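Local atomic coordinates of possible thiamine biosynthesis enzyme (Candida albicans, PDB entry 2X7Q), a protein that is of unknown function but has the periplasmic binding protein fold and probably binds a small solute, possibly in connection with thiamine biosynthesis. Residues Ala225-Ile230 with Ile268-Leu273; Ser134-His139 with Asp284-Ala289; Asp110-Ala115 with Lys191-Ile196; Tyr21-Phe26 with Phe48-Glu53. The protein carries 1 engineered substitution. One frame throughout, in Å; residues are numbered along the deposited sequence.

Interaction 1 (Ala225-Ile230 with Ile268-Leu273); sequences AVNQGI and IGKTPL
Val226 makes the first touch, at the start of a helical turn that faces the loop of Ile268. Its CG1 lies 4.4 Å from Ile268 CD1, a loose apolar approach. Asn227 carries the contact. Its CG is anti to the backbone N (chi1 -175°), and the carboxamide reaches across to the loop. Asn227 ND2 donates to Ile268 O at 2.9 Å. The bond is nearly straight, with 175° at the hydrogen, and the acceptor lies in the plane of the amide. At the acceptor, the donor is tilted 27° from the carbonyl plane. ND2 also makes a weak hydrogen bond to Ser266 O. Holding two carbonyls of the same loop, one only weakly, probably helps to fix the rotation of the amide. Nearer the helix, Asn227 CB packs on Ile268 CG2 at 3.8 Å. The aliphatic part of Lys270 lies beside the amide, with Lys270 CG 3.8 Å from Asn227 ND2. Ile230 follows three residues later on the same side of the helix. Its CD1 comes to 3.9 Å from Ile268 CG2, and the two side chains cross at about a right angle. Ile268 CG2 therefore touches both Asn227 and Ile230. The contact is largely buried, with Lys270 at its exposed margin, and one polar tie satisfies a loop carbonyl. The loop leads from helix 252-259 to helix 275-289. It is also held to strand 88-95, where Gly269 N bonds to Asp92 OD1. Segment 225-230 belongs to helix 216-235, which also places Ile223 against Ile268, and Val226 rests on Tyr94 of strand 88-95.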
loop_
_atom_site.group_PDB
_atom_site.type_symbol
_atom_site.label_atom_id
_atom_site.label_comp_id
_atom_site.label_asym_id
_atom_site.label_seq_id
_atom_site.Cartn_x
_atom_site.Cartn_y
_atom_site.Cartn_z
ATOM N N ALA A 225 16.440 1.639 11.023
ATOM C CA ALA A 225 15.979 0.494 11.801
ATOM C C ALA A 225 15.159 -0.442 10.919
ATOM O O ALA A 225 15.262 -1.662 11.029
ATOM C CB ALA A 225 15.160 0.958 12.994
ATOM N N VAL A 226 14.339 0.140 10.049
ATOM C CA VAL A 226 13.551 -0.634 9.097
ATOM C C VAL A 226 14.465 -1.378 8.129
ATOM O O VAL A 226 14.177 -2.506 7.736
ATOM C CB VAL A 226 12.579 0.264 8.306
ATOM C CG1 VAL A 226 11.887 -0.530 7.212
ATOM C CG2 VAL A 226 11.560 0.897 9.242
ATOM N N ASN A 227 15.574 -0.745 7.758
ATOM C CA ASN A 227 16.550 -1.369 6.872
ATOM C C ASN A 227 17.106 -2.650 7.479
ATOM O O ASN A 227 17.296 -3.647 6.785
ATOM C CB ASN A 227 17.694 -0.398 6.562
ATOM C CG ASN A 227 18.675 -0.955 5.547
ATOM O OD1 ASN A 227 19.297 -1.995 5.767
ATOM N ND2 ASN A 227 18.814 -0.262 4.424
ATOM N N GLN A 228 17.371 -2.614 8.781
ATOM C CA GLN A 228 17.858 -3.786 9.499
ATOM C C GLN A 228 16.743 -4.815 9.652
ATOM O O GLN A 228 16.988 -6.018 9.597
ATOM C CB GLN A 228 18.405 -3.389 10.872
ATOM C CG GLN A 228 19.731 -2.644 10.825
ATOM C CD GLN A 228 20.297 -2.370 12.203
ATOM O OE1 GLN A 228 19.564 -2.028 13.129
ATOM N NE2 GLN A 228 21.610 -2.515 12.344
ATOM N N GLY A 229 15.519 -4.333 9.845
ATOM C CA GLY A 229 14.365 -5.206 9.958
ATOM C C GLY A 229 14.121 -5.961 8.666
ATOM O O GLY A 229 13.693 -7.115 8.680
ATOM N N ILE A 230 14.402 -5.302 7.548
ATOM C CA ILE A 230 14.272 -5.919 6.235
ATOM C C ILE A 230 15.346 -6.983 6.026
ATOM O O ILE A 230 15.065 -8.062 5.505
ATOM C CB ILE A 230 14.371 -4.869 5.110
ATOM C CG1 ILE A 230 13.147 -3.952 5.125
ATOM C CG2 ILE A 230 14.510 -5.548 3.760
ATOM C CD1 ILE A 230 13.161 -2.894 4.043
ATOM N N ILE A 268 16.796 0.787 1.477
ATOM C CA ILE A 268 16.027 1.896 2.037
ATOM C C ILE A 268 16.872 2.738 2.995
ATOM O O ILE A 268 17.425 2.226 3.972
ATOM C CB ILE A 268 14.734 1.409 2.736
ATOM C CG1 ILE A 268 13.871 2.598 3.165
ATOM C CG2 ILE A 268 15.061 0.506 3.919
ATOM C CD1 ILE A 268 12.564 2.197 3.828
ATOM N N GLY A 269 16.986 4.028 2.692
ATOM C CA GLY A 269 17.764 4.941 3.509
ATOM C C GLY A 269 19.204 5.069 3.047
ATOM O O GLY A 269 19.892 6.029 3.396
ATOM N N LYS A 270 19.662 4.097 2.264
ATOM C CA LYS A 270 21.031 4.101 1.760
ATOM C C LYS A 270 21.118 4.800 0.406
ATOM O O LYS A 270 22.149 5.379 0.061
ATOM C CB LYS A 270 21.573 2.672 1.650
ATOM C CG LYS A 270 21.527 1.883 2.950
ATOM C CD LYS A 270 22.171 2.656 4.092
ATOM C CE LYS A 270 22.198 1.838 5.378
ATOM N NZ LYS A 270 22.413 2.697 6.576
ATOM N N THR A 271 20.029 4.742 -0.352
ATOM C CA THR A 271 19.971 5.366 -1.669
ATOM C C THR A 271 18.585 5.956 -1.920
ATOM O O THR A 271 17.585 5.406 -1.463
ATOM C CB THR A 271 20.316 4.357 -2.781
ATOM O OG1 THR A 271 20.424 5.037 -4.038
ATOM C CG2 THR A 271 19.244 3.280 -2.878
ATOM N N PRO A 272 18.525 7.090 -2.635
ATOM C CA PRO A 272 17.250 7.743 -2.948
ATOM C C PRO A 272 16.298 6.791 -3.664
ATOM O O PRO A 272 16.750 5.873 -4.350
ATOM C CB PRO A 272 17.661 8.875 -3.894
ATOM C CG PRO A 272 19.073 9.166 -3.538
ATOM C CD PRO A 272 19.678 7.853 -3.142
ATOM N N LEU A 273 14.996 7.008 -3.500
ATOM C CA LEU A 273 13.994 6.178 -4.159
ATOM C C LEU A 273 14.110 6.277 -5.674
ATOM O O LEU A 273 14.603 7.273 -6.202
ATOM C CB LEU A 273 12.587 6.569 -3.703
ATOM C CG LEU A 273 12.122 8.008 -3.928
ATOM C CD1 LEU A 273 11.658 8.222 -5.357
ATOM C CD2 LEU A 273 11.002 8.350 -2.960
#

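Interaction 2 (Ser134-His139 with Asp284-Ala289)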
loop_
_atom_site.group_PDB
_atom_site.type_symbol
_atom_site.label_atom_id
_atom_site.label_comp_id
_atom_site.label_asym_id
_atom_site.label_seq_id
_atom_site.Cartn_x
_atom_site.Cartn_y
_atom_site.Cartn_z
ATOM N N SER A 134 -9.186 -0.185 -10.479
ATOM C CA SER A 134 -10.285 -0.534 -11.372
ATOM C C SER A 134 -10.166 0.257 -12.668
ATOM O O SER A 134 -10.507 -0.237 -13.742
ATOM C CB SER A 134 -11.639 -0.277 -10.707
ATOM O OG SER A 134 -11.934 1.104 -10.645
ATOM N N PHE A 135 -9.677 1.490 -12.561
ATOM C CA PHE A 135 -9.442 2.330 -13.729
ATOM C C PHE A 135 -8.270 1.798 -14.549
ATOM O O PHE A 135 -8.351 1.703 -15.772
ATOM C CB PHE A 135 -9.170 3.775 -13.304
ATOM C CG PHE A 135 -10.383 4.498 -12.784
ATOM C CD1 PHE A 135 -10.824 4.301 -11.484
ATOM C CD2 PHE A 135 -11.078 5.380 -13.596
ATOM C CE1 PHE A 135 -11.937 4.967 -11.007
ATOM C CE2 PHE A 135 -12.193 6.050 -13.124
ATOM C CZ PHE A 135 -12.622 5.843 -11.826
ATOM N N VAL A 136 -7.181 1.457 -13.868
ATOM C CA VAL A 136 -6.001 0.910 -14.527
ATOM C C VAL A 136 -6.352 -0.370 -15.281
ATOM O O VAL A 136 -5.937 -0.561 -16.423
ATOM C CB VAL A 136 -4.873 0.630 -13.513
ATOM C CG1 VAL A 136 -3.697 -0.056 -14.188
ATOM C CG2 VAL A 136 -4.431 1.921 -12.840
ATOM N N LEU A 137 -7.130 -1.237 -14.638
ATOM C CA LEU A 137 -7.580 -2.480 -15.253
ATOM C C LEU A 137 -8.443 -2.212 -16.480
ATOM O O LEU A 137 -8.256 -2.831 -17.525
ATOM C CB LEU A 137 -8.362 -3.318 -14.241
ATOM C CG LEU A 137 -8.957 -4.617 -14.782
ATOM C CD1 LEU A 137 -7.856 -5.531 -15.298
ATOM C CD2 LEU A 137 -9.788 -5.317 -13.720
ATOM N N ALA A 138 -9.385 -1.285 -16.345
ATOM C CA ALA A 138 -10.262 -0.915 -17.446
ATOM C C ALA A 138 -9.473 -0.459 -18.676
ATOM O O ALA A 138 -9.815 -0.816 -19.799
ATOM C CB ALA A 138 -11.244 0.170 -17.000
ATOM N N HIS A 139 -8.426 0.335 -18.465
ATOM C CA HIS A 139 -7.614 0.838 -19.575
ATOM C C HIS A 139 -6.860 -0.284 -20.287
ATOM O O HIS A 139 -6.742 -0.277 -21.510
ATOM C CB HIS A 139 -6.646 1.926 -19.093
ATOM C CG HIS A 139 -5.824 2.538 -20.180
ATOM N ND1 HIS A 139 -6.301 3.540 -21.012
ATOM C CD2 HIS A 139 -4.549 2.315 -20.576
ATOM C CE1 HIS A 139 -5.365 3.889 -21.861
ATOM N NE2 HIS A 139 -4.282 3.160 -21.621
ATOM N N ASP A 284 2.035 8.637 -14.934
ATOM C CA ASP A 284 1.725 8.375 -16.335
ATOM C C ASP A 284 0.618 7.335 -16.480
ATOM O O ASP A 284 -0.205 7.415 -17.391
ATOM C CB ASP A 284 2.978 7.927 -17.093
ATOM C CG ASP A 284 3.979 9.049 -17.279
ATOM O OD1 ASP A 284 3.658 10.203 -16.927
ATOM O OD2 ASP A 284 5.091 8.779 -17.780
ATOM N N THR A 285 0.600 6.359 -15.577
ATOM C CA THR A 285 -0.419 5.315 -15.609
ATOM C C THR A 285 -1.773 5.852 -15.157
ATOM O O THR A 285 -2.789 5.632 -15.814
ATOM C CB THR A 285 -0.034 4.110 -14.729
ATOM O OG1 THR A 285 1.162 3.507 -15.238
ATOM C CG2 THR A 285 -1.150 3.078 -14.722
ATOM N N LEU A 286 -1.778 6.563 -14.033
ATOM C CA LEU A 286 -3.007 7.134 -13.490
ATOM C C LEU A 286 -3.598 8.187 -14.423
ATOM O O LEU A 286 -4.801 8.192 -14.685
ATOM C CB LEU A 286 -2.757 7.736 -12.106
ATOM C CG LEU A 286 -2.297 6.763 -11.019
ATOM C CD1 LEU A 286 -2.115 7.485 -9.689
ATOM C CD2 LEU A 286 -3.277 5.614 -10.878
ATOM N N LYS A 287 -2.743 9.073 -14.922
ATOM C CA LYS A 287 -3.168 10.107 -15.858
ATOM C C LYS A 287 -3.797 9.487 -17.099
ATOM O O LYS A 287 -4.845 9.936 -17.569
ATOM C CB LYS A 287 -1.978 10.984 -16.258
ATOM C CG LYS A 287 -2.299 12.059 -17.285
ATOM C CD LYS A 287 -3.246 13.100 -16.725
ATOM C CE LYS A 287 -3.527 14.195 -17.744
ATOM N NZ LYS A 287 -4.458 15.235 -17.201
ATOM N N LEU A 288 -3.151 8.451 -17.620
ATOM C CA LEU A 288 -3.616 7.778 -18.826
ATOM C C LEU A 288 -4.876 6.959 -18.556
ATOM O O LEU A 288 -5.669 6.709 -19.461
ATOM C CB LEU A 288 -2.513 6.876 -19.385
ATOM C CG LEU A 288 -2.689 6.347 -20.810
ATOM C CD1 LEU A 288 -2.742 7.497 -21.803
ATOM C CD2 LEU A 288 -1.562 5.387 -21.161
ATOM N N ALA A 289 -5.052 6.551 -17.303
ATOM C CA ALA A 289 -6.195 5.730 -16.915
ATOM C C ALA A 289 -7.416 6.577 -16.564
ATOM O O ALA A 289 -8.526 6.057 -16.441
ATOM C CB ALA A 289 -5.827 4.818 -15.757
HETATM O O HOH W 1 -9.751 3.639 -17.126
#
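Ala289 O lies at the edge of the Phe135 ring, near its plane, 3.9 Å from Phe135 CD2. The same ring also meets Tyr131, edge to face. The other flat group is the imidazole of His139. The backbone carbon of Leu288 lies over one of its faces, and Leu288 CD2 comes to 3.5 Å from His139 NE2. CG of His139 is anti to the backbone N (chi1 -177°), and the two side chains cross at about a right angle. His139 and Leu288 are both exposed, so this end of the contact is at the surface. Val136 makes the buried end. Its CG2 meets Thr285 CG2 at 4.0 Å, and Leu286 CD2 and Ala289 CB are each 4.3 Å from the same methyl. The hydroxyl of Thr285 is bonded to Lys281 O in its own helix, and its methyl makes the contact. No direct hydrogen bond joins the segments. A water bridges them by donating to Phe135 O at 2.7 Å and to Ala289 O at 2.8 Å. The short axes pass 9.1 Å apart at 73°, a steep crossing. Small Ala289 lies near the crossing, with its CA closest to that of Val136. The C-terminal turn of helix 275-289 thus packs across helix 129-141. On the latter, Val136 also touches Ile196 of strand 190-197, and Thr285 also touches Trp200 of a loop.

Interaction 3 (Asp110-Ala115 with Lys191-Ile196); sequences DDVTDA and KQIDQI
Asp114 and Ile193 bring their CA atoms within 6.0 Å, but no backbone hydrogen bond joins the loop of residues 110-115 to strand 191-196. The strand is bent at Ile193, where psi is -12°. Ile193 and Asp194 both bond to Val103 of strand 100-106 and both turn their side chains toward the loop, which is consistent with a classic beta bulge. A water links the two backbones. It accepts from Ala115 N at 3.0 Å and donates to Ile193 O at 2.9 Å and, more distantly, to Asp114 OD1. The other carboxylate oxygen of Asp114 bonds to Lys116 N. Ile193 is the main side chain. Its CG1 stands between the backbone N and the carbonyl carbon (chi1 61°). Its CD1 meets Val112 CG1 at 4.0 Å, and its CG2 touches Thr113 O at 3.7 Å. Asp194 OD2 approaches Ala115 CB at 3.6 Å, while Asp194 OD1 receives the amide Gln195 N at 2.7 Å from above the carboxylate plane. The loop between strands 100-106 and 120-123 thus packs on the outermost strand of a five-stranded mixed sheet, in one lobe of the type 2 periplasmic binding protein fold.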
loop_
_atom_site.group_PDB
_atom_site.type_symbol
_atom_site.label_atom_id
_atom_site.label_comp_id
_atom_site.label_asym_id
_atom_site.label_seq_id
_atom_site.Cartn_x
_atom_site.Cartn_y
_atom_site.Cartn_z
ATOM N N ASP A 110 -23.349 -16.581 -13.156
ATOM C CA ASP A 110 -23.390 -16.877 -14.584
ATOM C C ASP A 110 -23.214 -15.613 -15.419
ATOM O O ASP A 110 -22.821 -15.677 -16.583
ATOM C CB ASP A 110 -24.706 -17.564 -14.956
ATOM C CG ASP A 110 -24.780 -18.993 -14.462
ATOM O OD1 ASP A 110 -23.805 -19.462 -13.839
ATOM O OD2 ASP A 110 -25.815 -19.649 -14.701
ATOM N N ASP A 111 -23.505 -14.465 -14.818
ATOM C CA ASP A 111 -23.452 -13.193 -15.527
ATOM C C ASP A 111 -22.054 -12.577 -15.540
ATOM O O ASP A 111 -21.787 -11.645 -16.299
ATOM C CB ASP A 111 -24.458 -12.207 -14.929
ATOM C CG ASP A 111 -24.215 -11.941 -13.454
ATOM O OD1 ASP A 111 -23.659 -12.825 -12.766
ATOM O OD2 ASP A 111 -24.593 -10.849 -12.981
ATOM N N VAL A 112 -21.163 -13.102 -14.705
ATOM C CA VAL A 112 -19.804 -12.577 -14.619
ATOM C C VAL A 112 -18.762 -13.686 -14.709
ATOM O O VAL A 112 -18.558 -14.438 -13.756
ATOM C CB VAL A 112 -19.589 -11.784 -13.314
ATOM C CG1 VAL A 112 -18.165 -11.249 -13.248
ATOM C CG2 VAL A 112 -20.596 -10.649 -13.212
ATOM N N THR A 113 -18.104 -13.778 -15.861
ATOM C CA THR A 113 -17.053 -14.769 -16.076
ATOM C C THR A 113 -15.769 -14.109 -16.575
ATOM O O THR A 113 -14.666 -14.581 -16.295
ATOM C CB THR A 113 -17.492 -15.848 -17.086
ATOM O OG1 THR A 113 -17.650 -15.258 -18.382
ATOM C CG2 THR A 113 -18.807 -16.477 -16.655
ATOM N N ASP A 114 -15.923 -13.017 -17.319
ATOM C CA ASP A 114 -14.785 -12.278 -17.856
ATOM C C ASP A 114 -14.742 -10.853 -17.305
ATOM O O ASP A 114 -15.777 -10.278 -16.967
ATOM C CB ASP A 114 -14.839 -12.252 -19.386
ATOM C CG ASP A 114 -13.677 -11.490 -19.998
ATOM O OD1 ASP A 114 -12.538 -11.998 -19.955
ATOM O OD2 ASP A 114 -13.903 -10.384 -20.528
ATOM N N ALA A 115 -13.540 -10.292 -17.221
ATOM C CA ALA A 115 -13.338 -8.963 -16.655
ATOM C C ALA A 115 -14.050 -7.873 -17.451
ATOM O O ALA A 115 -14.436 -6.845 -16.898
ATOM C CB ALA A 115 -11.848 -8.657 -16.549
ATOM N N LYS A 191 -14.543 -16.157 -6.414
ATOM C CA LYS A 191 -14.020 -16.734 -7.646
ATOM C C LYS A 191 -13.196 -15.726 -8.439
ATOM O O LYS A 191 -13.683 -14.652 -8.787
ATOM C CB LYS A 191 -15.175 -17.260 -8.497
ATOM C CG LYS A 191 -14.790 -17.714 -9.888
ATOM C CD LYS A 191 -15.997 -18.311 -10.594
ATOM C CE LYS A 191 -17.233 -17.451 -10.384
ATOM N NZ LYS A 191 -18.459 -18.067 -10.952
ATOM N N GLN A 192 -11.945 -16.081 -8.720
ATOM C CA GLN A 192 -11.048 -15.198 -9.457
ATOM C C GLN A 192 -11.353 -15.210 -10.949
ATOM O O GLN A 192 -11.556 -16.270 -11.542
ATOM C CB GLN A 192 -9.588 -15.595 -9.226
ATOM C CG GLN A 192 -8.594 -14.801 -10.059
ATOM C CD GLN A 192 -7.165 -15.257 -9.854
ATOM O OE1 GLN A 192 -6.437 -15.502 -10.815
ATOM N NE2 GLN A 192 -6.756 -15.373 -8.599
ATOM N N ILE A 193 -11.378 -14.025 -11.551
ATOM C CA ILE A 193 -11.640 -13.899 -12.977
ATOM C C ILE A 193 -10.499 -13.185 -13.695
ATOM O O ILE A 193 -10.435 -13.186 -14.924
ATOM C CB ILE A 193 -12.958 -13.146 -13.249
ATOM C CG1 ILE A 193 -12.893 -11.723 -12.687
ATOM C CG2 ILE A 193 -14.134 -13.904 -12.660
ATOM C CD1 ILE A 193 -14.149 -10.912 -12.945
ATOM N N ASP A 194 -9.596 -12.585 -12.924
ATOM C CA ASP A 194 -8.473 -11.851 -13.500
ATOM C C ASP A 194 -7.479 -11.390 -12.431
ATOM O O ASP A 194 -7.798 -11.357 -11.242
ATOM C CB ASP A 194 -8.990 -10.646 -14.289
ATOM C CG ASP A 194 -8.002 -10.158 -15.327
ATOM O OD1 ASP A 194 -6.932 -10.783 -15.482
ATOM O OD2 ASP A 194 -8.301 -9.146 -15.994
ATOM N N GLN A 195 -6.272 -11.042 -12.870
ATOM C CA GLN A 195 -5.249 -10.484 -11.990
ATOM C C GLN A 195 -4.597 -9.291 -12.677
ATOM O O GLN A 195 -4.816 -9.065 -13.865
ATOM C CB GLN A 195 -4.188 -11.535 -11.655
ATOM C CG GLN A 195 -4.689 -12.694 -10.810
ATOM C CD GLN A 195 -3.585 -13.681 -10.467
ATOM O OE1 GLN A 195 -2.470 -13.586 -10.978
ATOM N NE2 GLN A 195 -3.894 -14.635 -9.595
ATOM N N ILE A 196 -3.804 -8.525 -11.933
ATOM C CA ILE A 196 -3.116 -7.371 -12.505
ATOM C C ILE A 196 -2.075 -6.789 -11.555
ATOM O O ILE A 196 -2.380 -6.458 -10.410
ATOM C CB ILE A 196 -4.107 -6.265 -12.927
ATOM C CG1 ILE A 196 -3.352 -5.054 -13.480
ATOM C CG2 ILE A 196 -4.988 -5.860 -11.761
ATOM C CD1 ILE A 196 -4.254 -3.922 -13.917
HETATM O O HOH W 2 -10.922 -11.702 -17.377
#

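Interaction 4 (Tyr21-Phe26 with Phe48-Glu53); sequences YIPEHF and FVKVPE
Tyr21 and Phe48 meet in an offset edge-to-face pair, on neighbouring parallel strands of a beta-alpha-beta unit whose strands 17-21 and 46-50 are joined through helices 28-35 and 38-41. The edge of Phe48 is turned toward the face of Tyr21, with the planes at 83° and the centroids 5.9 Å apart. Tyr21 CG sits between the backbone N and the carbonyl carbon (chi1 76°), and the phenol ring lies against strand 48-50. Lys50 CA makes an off-centre CH-pi contact, 4.2 Å from the centroid of the Tyr21 ring. Farther out, Lys50 CE comes to 3.7 Å from Tyr21 OH. The lysine chain also crosses Pro23 at about a right angle, with Lys50 CG 3.5 Å from Pro23 CG. Its aliphatic part therefore packs against both the tyrosine and the proline. On the buried side, Ile22 and Val51 both touch Leu58 of helix 55-63. Pro23 is the centre of an inverse gamma turn, where the chain leaves the sheet toward helix 28-35. Two backbone bonds set the parallel register around Tyr21 and Lys50. Tyr21 N donates to Val49 O at 3.0 Å, and Val51 N donates to Tyr21 O at 2.8 Å, nearly in line with that carbonyl.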
loop_
_atom_site.group_PDB
_atom_site.type_symbol
_atom_site.label_atom_id
_atom_site.label_comp_id
_atom_site.label_asym_id
_atom_site.label_seq_id
_atom_site.Cartn_x
_atom_site.Cartn_y
_atom_site.Cartn_z
ATOM N N TYR A 21 0.670 1.741 10.430
ATOM C CA TYR A 21 0.943 0.657 9.493
ATOM C C TYR A 21 -0.311 -0.171 9.223
ATOM O O TYR A 21 -1.300 -0.082 9.955
ATOM C CB TYR A 21 2.042 -0.253 10.040
ATOM C CG TYR A 21 1.569 -1.175 11.144
ATOM C CD1 TYR A 21 1.222 -2.494 10.873
ATOM C CD2 TYR A 21 1.468 -0.728 12.454
ATOM C CE1 TYR A 21 0.791 -3.341 11.878
ATOM C CE2 TYR A 21 1.039 -1.566 13.464
ATOM C CZ TYR A 21 0.701 -2.870 13.172
ATOM O OH TYR A 21 0.272 -3.700 14.183
ATOM N N ILE A 22 -0.258 -0.984 8.175
ATOM C CA ILE A 22 -1.362 -1.876 7.844
ATOM C C ILE A 22 -0.983 -3.316 8.170
ATOM O O ILE A 22 0.008 -3.831 7.657
ATOM C CB ILE A 22 -1.750 -1.768 6.360
ATOM C CG1 ILE A 22 -2.040 -0.312 5.995
ATOM C CG2 ILE A 22 -2.949 -2.656 6.057
ATOM C CD1 ILE A 22 -2.323 -0.094 4.529
ATOM N N PRO A 23 -1.773 -3.970 9.034
ATOM C CA PRO A 23 -1.483 -5.330 9.503
ATOM C C PRO A 23 -1.622 -6.376 8.400
ATOM O O PRO A 23 -2.627 -7.085 8.339
ATOM C CB PRO A 23 -2.543 -5.562 10.586
ATOM C CG PRO A 23 -3.667 -4.665 10.208
ATOM C CD PRO A 23 -3.024 -3.444 9.606
ATOM N N GLU A 24 -0.613 -6.466 7.540
ATOM C CA GLU A 24 -0.582 -7.480 6.492
ATOM C C GLU A 24 0.783 -8.160 6.455
ATOM O O GLU A 24 1.655 -7.863 7.271
ATOM C CB GLU A 24 -0.902 -6.863 5.127
ATOM C CG GLU A 24 -2.347 -6.428 4.963
ATOM C CD GLU A 24 -2.641 -5.887 3.582
ATOM O OE1 GLU A 24 -1.728 -5.315 2.960
ATOM O OE2 GLU A 24 -3.792 -6.017 3.120
ATOM N N HIS A 25 0.969 -9.067 5.503
ATOM C CA HIS A 25 2.242 -9.759 5.353
ATOM C C HIS A 25 3.388 -8.785 5.092
ATOM O O HIS A 25 4.528 -9.044 5.472
ATOM C CB HIS A 25 2.164 -10.799 4.231
ATOM C CG HIS A 25 1.381 -10.342 3.041
ATOM N ND1 HIS A 25 0.458 -11.154 2.401
ATOM C CD2 HIS A 25 1.367 -9.169 2.374
ATOM C CE1 HIS A 25 -0.077 -10.494 1.395
ATOM N NE2 HIS A 25 0.454 -9.283 1.353
ATOM N N PHE A 26 3.082 -7.663 4.446
ATOM C CA PHE A 26 4.106 -6.678 4.109
ATOM C C PHE A 26 4.716 -6.016 5.342
ATOM O O PHE A 26 5.837 -5.514 5.291
ATOM C CB PHE A 26 3.542 -5.603 3.175
ATOM C CG PHE A 26 3.228 -6.102 1.797
ATOM C CD1 PHE A 26 1.916 -6.252 1.380
ATOM C CD2 PHE A 26 4.248 -6.425 0.918
ATOM C CE1 PHE A 26 1.627 -6.713 0.111
ATOM C CE2 PHE A 26 3.966 -6.888 -0.353
ATOM C CZ PHE A 26 2.653 -7.033 -0.757
ATOM N N PHE A 48 3.489 2.112 17.531
ATOM C CA PHE A 48 2.832 1.648 16.315
ATOM C C PHE A 48 1.316 1.764 16.398
ATOM O O PHE A 48 0.708 1.413 17.410
ATOM C CB PHE A 48 3.234 0.206 15.998
ATOM C CG PHE A 48 4.632 0.070 15.463
ATOM C CD1 PHE A 48 5.693 -0.208 16.310
ATOM C CD2 PHE A 48 4.885 0.230 14.110
ATOM C CE1 PHE A 48 6.979 -0.333 15.815
ATOM C CE2 PHE A 48 6.169 0.108 13.610
ATOM C CZ PHE A 48 7.216 -0.173 14.464
ATOM N N VAL A 49 0.714 2.261 15.323
ATOM C CA VAL A 49 -0.735 2.390 15.232
ATOM C C VAL A 49 -1.277 1.516 14.106
ATOM O O VAL A 49 -1.061 1.799 12.928
ATOM C CB VAL A 49 -1.154 3.852 14.988
ATOM C CG1 VAL A 49 -2.661 3.950 14.795
ATOM C CG2 VAL A 49 -0.701 4.736 16.143
ATOM N N LYS A 50 -1.981 0.450 14.472
ATOM C CA LYS A 50 -2.537 -0.472 13.489
ATOM C C LYS A 50 -3.718 0.145 12.740
ATOM O O LYS A 50 -4.652 0.663 13.351
ATOM C CB LYS A 50 -2.978 -1.768 14.171
ATOM C CG LYS A 50 -3.460 -2.853 13.218
ATOM C CD LYS A 50 -4.162 -3.976 13.964
ATOM C CE LYS A 50 -3.267 -4.592 15.028
ATOM N NZ LYS A 50 -3.969 -5.691 15.762
ATOM N N VAL A 51 -3.669 0.073 11.413
ATOM C CA VAL A 51 -4.740 0.583 10.567
ATOM C C VAL A 51 -5.205 -0.495 9.590
ATOM O O VAL A 51 -4.703 -0.574 8.473
ATOM C CB VAL A 51 -4.284 1.834 9.786
ATOM C CG1 VAL A 51 -5.429 2.391 8.951
ATOM C CG2 VAL A 51 -3.751 2.894 10.746
ATOM N N PRO A 52 -6.168 -1.330 10.018
ATOM C CA PRO A 52 -6.699 -2.451 9.229
ATOM C C PRO A 52 -7.398 -2.054 7.928
ATOM O O PRO A 52 -7.586 -2.927 7.080
ATOM C CB PRO A 52 -7.737 -3.085 10.168
ATOM C CG PRO A 52 -7.373 -2.628 11.530
ATOM C CD PRO A 52 -6.791 -1.257 11.350
ATOM N N GLU A 53 -7.786 -0.788 7.774
ATOM C CA GLU A 53 -8.603 -0.387 6.623
ATOM C C GLU A 53 -7.855 0.385 5.536
ATOM O O GLU A 53 -8.468 1.125 4.766
ATOM C CB GLU A 53 -9.834 0.411 7.071
ATOM C CG GLU A 53 -10.127 0.354 8.557
ATOM C CD GLU A 53 -9.366 1.405 9.328
ATOM O OE1 GLU A 53 -9.053 1.174 10.512
ATOM O OE2 GLU A 53 -9.079 2.469 8.745
#

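Interactions 2 and 3 share a neighbourhood. Helix 129-141 packs on strand 190-197, with Leu137 against Asp194, so these two contacts touch. Interactions 1 and 4 do not touch. Interaction 4 includes strand 46-50 and interaction 1 packs beside strand 88-95, the two outermost strands of one sheet. Interaction 3 lies on an edge strand of the second sheet. Interaction 1 is largely buried; the other three are partly buried. The chemistry follows the elements joined. Parallel strands pair by backbone bonds in interaction 4. A side-chain amide ties helix to loop in interaction 1. Interactions 2 and 3 have no direct hydrogen bond across them and use a bridging water beside apolar packing.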